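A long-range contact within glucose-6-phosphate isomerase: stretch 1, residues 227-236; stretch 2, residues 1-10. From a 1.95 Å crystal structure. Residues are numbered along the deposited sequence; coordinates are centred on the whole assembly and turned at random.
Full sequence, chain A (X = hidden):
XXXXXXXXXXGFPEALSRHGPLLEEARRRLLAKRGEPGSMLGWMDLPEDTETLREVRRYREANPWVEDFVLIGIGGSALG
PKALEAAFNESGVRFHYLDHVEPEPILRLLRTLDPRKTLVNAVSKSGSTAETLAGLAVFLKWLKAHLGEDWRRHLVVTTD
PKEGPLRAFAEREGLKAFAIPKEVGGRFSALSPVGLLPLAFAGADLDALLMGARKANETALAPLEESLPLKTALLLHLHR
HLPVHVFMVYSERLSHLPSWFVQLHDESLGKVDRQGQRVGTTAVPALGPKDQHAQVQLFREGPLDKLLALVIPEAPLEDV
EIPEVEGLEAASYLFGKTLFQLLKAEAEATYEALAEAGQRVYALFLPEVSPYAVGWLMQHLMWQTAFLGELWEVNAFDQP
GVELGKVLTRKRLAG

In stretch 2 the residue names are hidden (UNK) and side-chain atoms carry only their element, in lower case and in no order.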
# COMPACT_ATOMS: atom_id res chain seq x y z
N SER A 227 -16.48 -15.50 -21.60
CA SER A 227 -16.77 -14.92 -20.29
C SER A 227 -15.53 -14.86 -19.41
O SER A 227 -15.30 -15.72 -18.56
CB SER A 227 -17.87 -15.74 -19.59
OG SER A 227 -18.32 -15.08 -18.43
N LEU A 228 -14.74 -13.82 -19.61
CA LEU A 228 -13.51 -13.64 -18.84
C LEU A 228 -13.73 -13.72 -17.32
O LEU A 228 -12.97 -14.38 -16.63
CB LEU A 228 -12.84 -12.31 -19.22
CG LEU A 228 -12.59 -12.14 -20.73
CD1 LEU A 228 -11.96 -10.78 -21.02
CD2 LEU A 228 -11.68 -13.26 -21.22
N PRO A 229 -14.78 -13.06 -16.79
CA PRO A 229 -15.02 -13.11 -15.35
C PRO A 229 -15.25 -14.53 -14.80
O PRO A 229 -14.85 -14.83 -13.68
CB PRO A 229 -16.25 -12.21 -15.16
CG PRO A 229 -16.12 -11.24 -16.29
CD PRO A 229 -15.72 -12.13 -17.44
N LEU A 230 -15.88 -15.40 -15.59
CA LEU A 230 -16.10 -16.78 -15.14
C LEU A 230 -14.79 -17.56 -15.23
O LEU A 230 -14.55 -18.48 -14.46
CB LEU A 230 -17.16 -17.48 -16.00
CG LEU A 230 -18.62 -17.21 -15.65
CD1 LEU A 230 -19.52 -17.90 -16.66
CD2 LEU A 230 -18.92 -17.71 -14.24
N LYS A 231 -13.93 -17.18 -16.18
CA LYS A 231 -12.64 -17.84 -16.34
C LYS A 231 -11.70 -17.56 -15.18
O LYS A 231 -11.08 -18.48 -14.64
CB LYS A 231 -11.97 -17.40 -17.64
CG LYS A 231 -12.63 -17.93 -18.90
CD LYS A 231 -11.77 -17.62 -20.11
CE LYS A 231 -12.41 -18.11 -21.39
NZ LYS A 231 -11.48 -17.94 -22.54
N THR A 232 -11.58 -16.28 -14.79
CA THR A 232 -10.70 -15.94 -13.68
C THR A 232 -11.30 -16.41 -12.37
O THR A 232 -10.58 -16.73 -11.42
CB THR A 232 -10.39 -14.41 -13.63
OG1 THR A 232 -11.61 -13.67 -13.52
CG2 THR A 232 -9.64 -13.99 -14.89
N ALA A 233 -12.63 -16.47 -12.31
CA ALA A 233 -13.30 -16.97 -11.11
C ALA A 233 -12.85 -18.42 -10.94
O ALA A 233 -12.53 -18.87 -9.84
CB ALA A 233 -14.80 -16.89 -11.27
N LEU A 234 -12.83 -19.15 -12.06
CA LEU A 234 -12.41 -20.55 -12.03
C LEU A 234 -10.97 -20.65 -11.54
O LEU A 234 -10.65 -21.48 -10.69
CB LEU A 234 -12.51 -21.17 -13.43
CG LEU A 234 -12.02 -22.62 -13.53
CD1 LEU A 234 -12.89 -23.52 -12.65
CD2 LEU A 234 -12.06 -23.09 -14.98
N LEU A 235 -10.10 -19.81 -12.08
CA LEU A 235 -8.69 -19.82 -11.68
C LEU A 235 -8.57 -19.69 -10.17
O LEU A 235 -7.91 -20.50 -9.53
CB LEU A 235 -7.93 -18.68 -12.37
CG LEU A 235 -7.61 -18.86 -13.86
CD1 LEU A 235 -7.05 -17.57 -14.42
CD2 LEU A 235 -6.61 -20.00 -14.04
N LEU A 236 -9.21 -18.67 -9.59
CA LEU A 236 -9.14 -18.51 -8.14
C LEU A 236 -9.77 -19.71 -7.44
O LEU A 236 -9.27 -20.18 -6.41
CB LEU A 236 -9.84 -17.22 -7.70
CG LEU A 236 -9.04 -15.91 -7.82
CD1 LEU A 236 -8.87 -15.51 -9.28
CD2 LEU A 236 -9.78 -14.80 -7.06
N UNK A 1 -10.43 -3.84 -24.81
CA UNK A 1 -10.69 -5.29 -24.61
C UNK A 1 -9.70 -5.94 -23.64
O UNK A 1 -8.50 -6.00 -23.90
c UNK A 1 -10.46 -7.53 -25.82
c UNK A 1 -12.79 -8.90 -25.16
s UNK A 1 -11.76 -8.52 -26.60
c UNK A 1 -10.65 -6.03 -25.95
N UNK A 2 -10.22 -6.42 -22.52
CA UNK A 2 -9.41 -7.07 -21.51
C UNK A 2 -8.98 -8.42 -22.11
O UNK A 2 -9.76 -9.04 -22.83
c UNK A 2 -9.57 -7.55 -18.91
c UNK A 2 -10.25 -7.28 -20.25
c UNK A 2 -8.73 -6.34 -18.53
c UNK A 2 -10.63 -7.80 -17.85
N UNK A 3 -7.76 -8.86 -21.82
CA UNK A 3 -7.29 -10.15 -22.34
C UNK A 3 -6.70 -11.02 -21.25
O UNK A 3 -5.86 -10.57 -20.47
n UNK A 3 -1.42 -9.93 -24.45
c UNK A 3 -5.64 -11.24 -23.99
n UNK A 3 -3.61 -10.24 -25.07
n UNK A 3 -2.38 -12.01 -24.25
c UNK A 3 -2.47 -10.73 -24.59
c UNK A 3 -4.83 -11.03 -25.27
c UNK A 3 -6.24 -9.94 -23.45
N UNK A 4 -7.16 -12.27 -21.19
CA UNK A 4 -6.66 -13.21 -20.20
C UNK A 4 -5.59 -14.09 -20.82
O UNK A 4 -5.80 -14.68 -21.89
c UNK A 4 -7.80 -14.09 -19.67
c UNK A 4 -7.34 -15.29 -18.81
c UNK A 4 -6.62 -14.80 -17.55
c UNK A 4 -8.56 -16.13 -18.44
N UNK A 5 -4.44 -14.17 -20.16
CA UNK A 5 -3.32 -14.98 -20.63
C UNK A 5 -2.99 -16.08 -19.62
O UNK A 5 -2.67 -15.79 -18.47
c UNK A 5 -2.09 -14.10 -20.86
o UNK A 5 -0.45 -15.82 -20.72
c UNK A 5 -0.91 -14.88 -21.39
o UNK A 5 -0.43 -14.54 -22.50
N UNK A 6 -3.07 -17.33 -20.06
CA UNK A 6 -2.78 -18.46 -19.19
C UNK A 6 -1.67 -19.33 -19.79
O UNK A 6 -1.61 -20.53 -19.56
c UNK A 6 -5.12 -18.55 -18.22
o UNK A 6 -4.57 -19.74 -20.25
c UNK A 6 -4.05 -19.33 -18.98
N UNK A 7 -0.78 -18.70 -20.56
CA UNK A 7 0.31 -19.40 -21.22
C UNK A 7 1.09 -20.35 -20.31
O UNK A 7 1.62 -21.36 -20.79
c UNK A 7 1.28 -18.40 -21.87
n UNK A 7 4.15 -14.15 -22.30
c UNK A 7 3.08 -16.65 -21.56
n UNK A 7 2.31 -15.49 -22.01
c UNK A 7 2.21 -17.70 -20.89
n UNK A 7 2.06 -13.32 -22.74
c UNK A 7 2.84 -14.32 -22.35
N UNK A 8 1.17 -20.05 -19.02
CA UNK A 8 1.92 -20.90 -18.09
C UNK A 8 1.03 -21.84 -17.28
O UNK A 8 1.46 -22.37 -16.26
c UNK A 8 5.62 -18.97 -19.43
c UNK A 8 4.63 -17.00 -18.48
c UNK A 8 5.58 -17.59 -19.31
c UNK A 8 4.72 -19.76 -18.71
c UNK A 8 3.73 -17.80 -17.77
c UNK A 8 2.77 -20.04 -17.16
c UNK A 8 3.77 -19.18 -17.88
N UNK A 9 -0.20 -22.01 -17.75
CA UNK A 9 -1.16 -22.91 -17.11
C UNK A 9 -1.74 -23.72 -18.27
O UNK A 9 -2.89 -23.51 -18.68
c UNK A 9 -3.07 -20.35 -14.82
c UNK A 9 -1.86 -21.17 -15.26
c UNK A 9 -1.33 -21.99 -14.10
c UNK A 9 -2.26 -22.10 -16.41
N UNK A 10 -0.95 -24.65 -18.82
CA UNK A 10 -1.35 -25.51 -19.95
C UNK A 10 -2.62 -26.33 -19.78
O UNK A 10 -3.29 -26.65 -20.76
c UNK A 10 -0.11 -26.38 -20.16
c UNK A 10 0.43 -26.52 -18.77
c UNK A 10 0.34 -25.10 -18.26

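Position 1 carries four side-chain atoms in an unbranched chain, two carbons, a sulfur and a terminal carbon. A thioether of this kind is methionine, Met-1; no atom comes within 4.5 Å of stretch 1.

Position 2 has four carbons, forked at the second, and its backbone O lies 3.3 Å from Leu-228 CD1, while its CB lies 4.0 Å from the same methyl. The fork beyond CB identifies Leu-2.

Position 3 shows three carbons, a nitrogen, then a carbon bearing two more nitrogens: a guanidinium, hence Arg-3. Its CA-to-CB bond points away from stretch 1.

At position 4 four carbons again fork at the second. CB is 4.3 Å from Leu-228 CD2, and the two branch ends approach Lys-231, Thr-232 and Leu-235. This is Leu-4: CD2 lies 3.7 Å from Lys-231 CB, and CD1 lies 4.1 Å from Thr-232 CG2 and 4.2 Å from Leu-235 CD1.

Position 5 has two carbons, the second carrying two oxygens, and is out of reach of stretch 1. The short carboxylate is Asp-5; its OD2 makes a long salt bridge of 3.6 Å with Arg-3 NH1.

Position 6 has one carbon bearing an oxygen and a carbon, and this branch carbon lies 4.4 Å from Leu-235 CD1. This is Thr-6.

Position 7 has three carbons, a nitrogen, then a carbon bearing two more nitrogens, so it is Arg-7; it is out of reach of stretch 1. Its NH2 donates to Asp-5 OD2 at 2.8 Å, within a salt bridge.

Position 8, one carbon followed by a six-carbon ring, is Phe-8, also out of reach.

Position 9 has four carbons forked at the second, one end reaching Leu-235. It is Leu-9, with CD1 3.6 Å from Leu-235 CD2. A type I turn from Thr-6, with Leu-9 N bonded to Thr-6 O at 2.7 Å, accompanies this return toward the helix.

Position 10 has three carbons closing a ring onto the backbone N, which defines Pro-10; it makes no contact with stretch 1.

The contact works by apolar packing, with no hydrogen bond across it. Helix 228-236 and strand 3-5 run in similar directions, 29° apart, with axes 9.7 Å apart at closest approach. Leu-228, Lys-231 and Leu-235 point toward the strand, spaced three and four residues apart to form one helical face, and Leu-4 spans them. The two stretches bury 341 Å² in total, with Leu-4 and Leu-228 contributing most.

Stretch 2 1-10: MLRLDTRFLP
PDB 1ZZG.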